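Local coordinates for putative transcriptional regulator (Salmonella typhimurium, PDB 1YYV), which is of unknown function but probably binds DNA as a helix-turn-helix regulator of transcription, at residues L79-Y84 / P89-S94. Sequence-based numbering, arbitrary orientation. Where two conformers were deposited one is given.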
loop_
_atom_site.group_PDB
_atom_site.type_symbol
_atom_site.label_atom_id
_atom_site.label_comp_id
_atom_site.label_asym_id
_atom_site.label_seq_id
_atom_site.Cartn_x
_atom_site.Cartn_y
_atom_site.Cartn_z
ATOM N N LEU A 79 -13.291 -4.944 8.918
ATOM C CA LEU A 79 -14.244 -5.970 8.481
ATOM C C LEU A 79 -15.183 -6.411 9.578
ATOM O O LEU A 79 -14.813 -6.478 10.753
ATOM C CB LEU A 79 -13.569 -7.229 7.909
ATOM C CG LEU A 79 -12.383 -7.095 6.983
ATOM C CD1 LEU A 79 -11.827 -8.452 6.727
ATOM C CD2 LEU A 79 -12.719 -6.351 5.669
ATOM N N ASN A 80 -16.409 -6.681 9.155
ATOM C CA ASN A 80 -17.340 -7.515 9.927
ATOM C C ASN A 80 -17.194 -8.981 9.539
ATOM O O ASN A 80 -17.153 -9.321 8.357
ATOM C CB ASN A 80 -18.767 -7.010 9.773
ATOM C CG ASN A 80 -18.948 -5.672 10.440
ATOM O OD1 ASN A 80 -19.454 -4.724 9.829
ATOM N ND2 ASN A 80 -18.482 -5.561 11.705
ATOM N N ARG A 81 -17.036 -9.828 10.549
ATOM C CA ARG A 81 -17.029 -11.255 10.319
ATOM C C ARG A 81 -18.199 -11.974 11.009
ATOM O O ARG A 81 -18.310 -11.982 12.246
ATOM C CB ARG A 81 -15.694 -11.869 10.722
ATOM C CG ARG A 81 -15.687 -13.387 10.549
ATOM C CD ARG A 81 -14.574 -13.993 11.328
ATOM N NE ARG A 81 -14.765 -13.716 12.743
ATOM C CZ ARG A 81 -14.054 -14.272 13.723
ATOM N NH1 ARG A 81 -13.080 -15.159 13.450
ATOM N NH2 ARG A 81 -14.324 -13.942 14.985
ATOM N N VAL A 82 -19.069 -12.576 10.207
ATOM C CA VAL A 82 -20.240 -13.291 10.746
ATOM C C VAL A 82 -20.173 -14.786 10.446
ATOM O O VAL A 82 -20.075 -15.188 9.288
ATOM C CB VAL A 82 -21.572 -12.713 10.216
ATOM C CG1 VAL A 82 -22.765 -13.335 10.954
ATOM C CG2 VAL A 82 -21.596 -11.195 10.367
ATOM N N SER A 83 -20.214 -15.598 11.507
ATOM C CA SER A 83 -20.265 -17.063 11.372
ATOM C C SER A 83 -21.653 -17.577 11.080
ATOM O O SER A 83 -22.648 -17.084 11.618
ATOM C CB SER A 83 -19.753 -17.778 12.626
ATOM O OG SER A 83 -18.363 -18.022 12.532
ATOM N N TYR A 84 -21.711 -18.586 10.223
ATOM C CA TYR A 84 -22.915 -19.409 10.116
ATOM C C TYR A 84 -22.540 -20.887 10.313
ATOM O O TYR A 84 -22.130 -21.571 9.365
ATOM C CB TYR A 84 -23.667 -19.142 8.815
ATOM C CG TYR A 84 -24.135 -17.705 8.626
ATOM C CD1 TYR A 84 -25.430 -17.305 8.985
ATOM C CD2 TYR A 84 -23.287 -16.751 8.063
ATOM C CE1 TYR A 84 -25.863 -15.977 8.790
ATOM C CE2 TYR A 84 -23.698 -15.448 7.865
ATOM C CZ TYR A 84 -24.981 -15.059 8.222
ATOM O OH TYR A 84 -25.343 -13.744 8.008
ATOM N N PRO A 89 -21.325 -24.934 6.793
ATOM C CA PRO A 89 -20.932 -23.718 7.524
ATOM C C PRO A 89 -20.234 -22.758 6.597
ATOM O O PRO A 89 -19.509 -23.158 5.684
ATOM C CB PRO A 89 -19.948 -24.229 8.589
ATOM C CG PRO A 89 -19.394 -25.533 8.012
ATOM C CD PRO A 89 -20.504 -26.115 7.167
ATOM N N HIS A 90 -20.472 -21.485 6.822
ATOM C CA HIS A 90 -19.714 -20.470 6.128
ATOM C C HIS A 90 -19.378 -19.355 7.097
ATOM O O HIS A 90 -19.954 -19.240 8.180
ATOM C CB HIS A 90 -20.513 -19.884 4.951
ATOM C CG HIS A 90 -20.522 -20.738 3.717
ATOM N ND1 HIS A 90 -19.369 -21.157 3.086
ATOM C CD2 HIS A 90 -21.554 -21.217 2.977
ATOM C CE1 HIS A 90 -19.690 -21.866 2.019
ATOM N NE2 HIS A 90 -21.011 -21.917 1.930
ATOM N N VAL A 91 -18.400 -18.558 6.708
ATOM C CA VAL A 91 -18.134 -17.319 7.389
ATOM C C VAL A 91 -18.209 -16.254 6.315
ATOM O O VAL A 91 -17.658 -16.424 5.231
ATOM C CB VAL A 91 -16.771 -17.355 8.127
ATOM C CG1 VAL A 91 -15.637 -17.645 7.169
ATOM C CG2 VAL A 91 -16.560 -16.092 8.884
ATOM N N GLU A 92 -18.926 -15.181 6.615
ATOM C CA GLU A 92 -19.071 -14.045 5.718
ATOM C C GLU A 92 -18.390 -12.788 6.232
ATOM O O GLU A 92 -18.382 -12.529 7.447
ATOM C CB GLU A 92 -20.559 -13.752 5.479
ATOM C CG GLU A 92 -21.063 -14.431 4.236
ATOM C CD GLU A 92 -22.517 -14.697 4.288
ATOM O OE1 GLU A 92 -23.241 -13.749 4.616
ATOM O OE2 GLU A 92 -22.941 -15.866 4.008
ATOM N N TYR A 93 -17.867 -12.014 5.270
ATOM C CA TYR A 93 -17.082 -10.781 5.477
ATOM C C TYR A 93 -17.697 -9.615 4.745
ATOM O O TYR A 93 -18.046 -9.720 3.582
ATOM C CB TYR A 93 -15.629 -10.969 4.953
ATOM C CG TYR A 93 -14.909 -12.071 5.680
ATOM C CD1 TYR A 93 -14.320 -11.832 6.919
ATOM C CD2 TYR A 93 -14.891 -13.359 5.182
ATOM C CE1 TYR A 93 -13.703 -12.855 7.627
ATOM C CE2 TYR A 93 -14.270 -14.393 5.877
ATOM C CZ TYR A 93 -13.679 -14.128 7.099
ATOM O OH TYR A 93 -13.047 -15.118 7.811
ATOM N N SER A 94 -17.791 -8.483 5.424
ATOM C CA SER A 94 -18.078 -7.220 4.769
ATOM C C SER A 94 -17.251 -6.109 5.433
ATOM O O SER A 94 -16.647 -6.321 6.501
ATOM C CB SER A 94 -19.570 -6.886 4.861
ATOM O OG SER A 94 -19.998 -6.932 6.217
#
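Arg-81 lays the aliphatic part of its side chain alongside the ring of Tyr-93, its partner in a non-hydrogen-bonded pair, and meets Val-91 on the same face of an antiparallel beta hairpin. With CG anti to the backbone N (chi1 177°), Arg-81 brings CG to 3.6 Å from Tyr-93 CE1 and 3.3 Å from Val-91 CG2. The side chains of Arg-81 and Tyr-93 point the same way, but the guanidinium and ring planes are 41° apart, and methylenes rather than the charged group do the touching. Leu-79 CD1 lies 4.2 Å from Tyr-93 CD1, oblique to the ring. On the other face Tyr-84 and Glu-92 cross diagonally, Tyr-84 CE2 lying 3.7 Å from Glu-92 OE1 with ring and carboxylate planes 33° apart; Ser-94 OG sits 3.8 Å from Asn-80 CB. Three hydrogen-bonded pairs, Asn-80/Ser-94, Val-82/Glu-92 and Tyr-84/His-90, join the strands by six backbone bonds; the central Val-82 N to Glu-92 O bond is 2.8 Å and nearly straight. Strand 90-95 also pairs with 49-50, while Leu-70 and Leu-73 of helix 66-76 pack on Leu-79. This hairpin, following helix 66-76, is the wing of a winged helix-turn-helix domain. The chemistry of the contact implies a ladder held by backbone bonds, to which side chains add van der Waals packing, with Leu-79 and Tyr-93 buried against helix 66-76 and the others at least partly exposed.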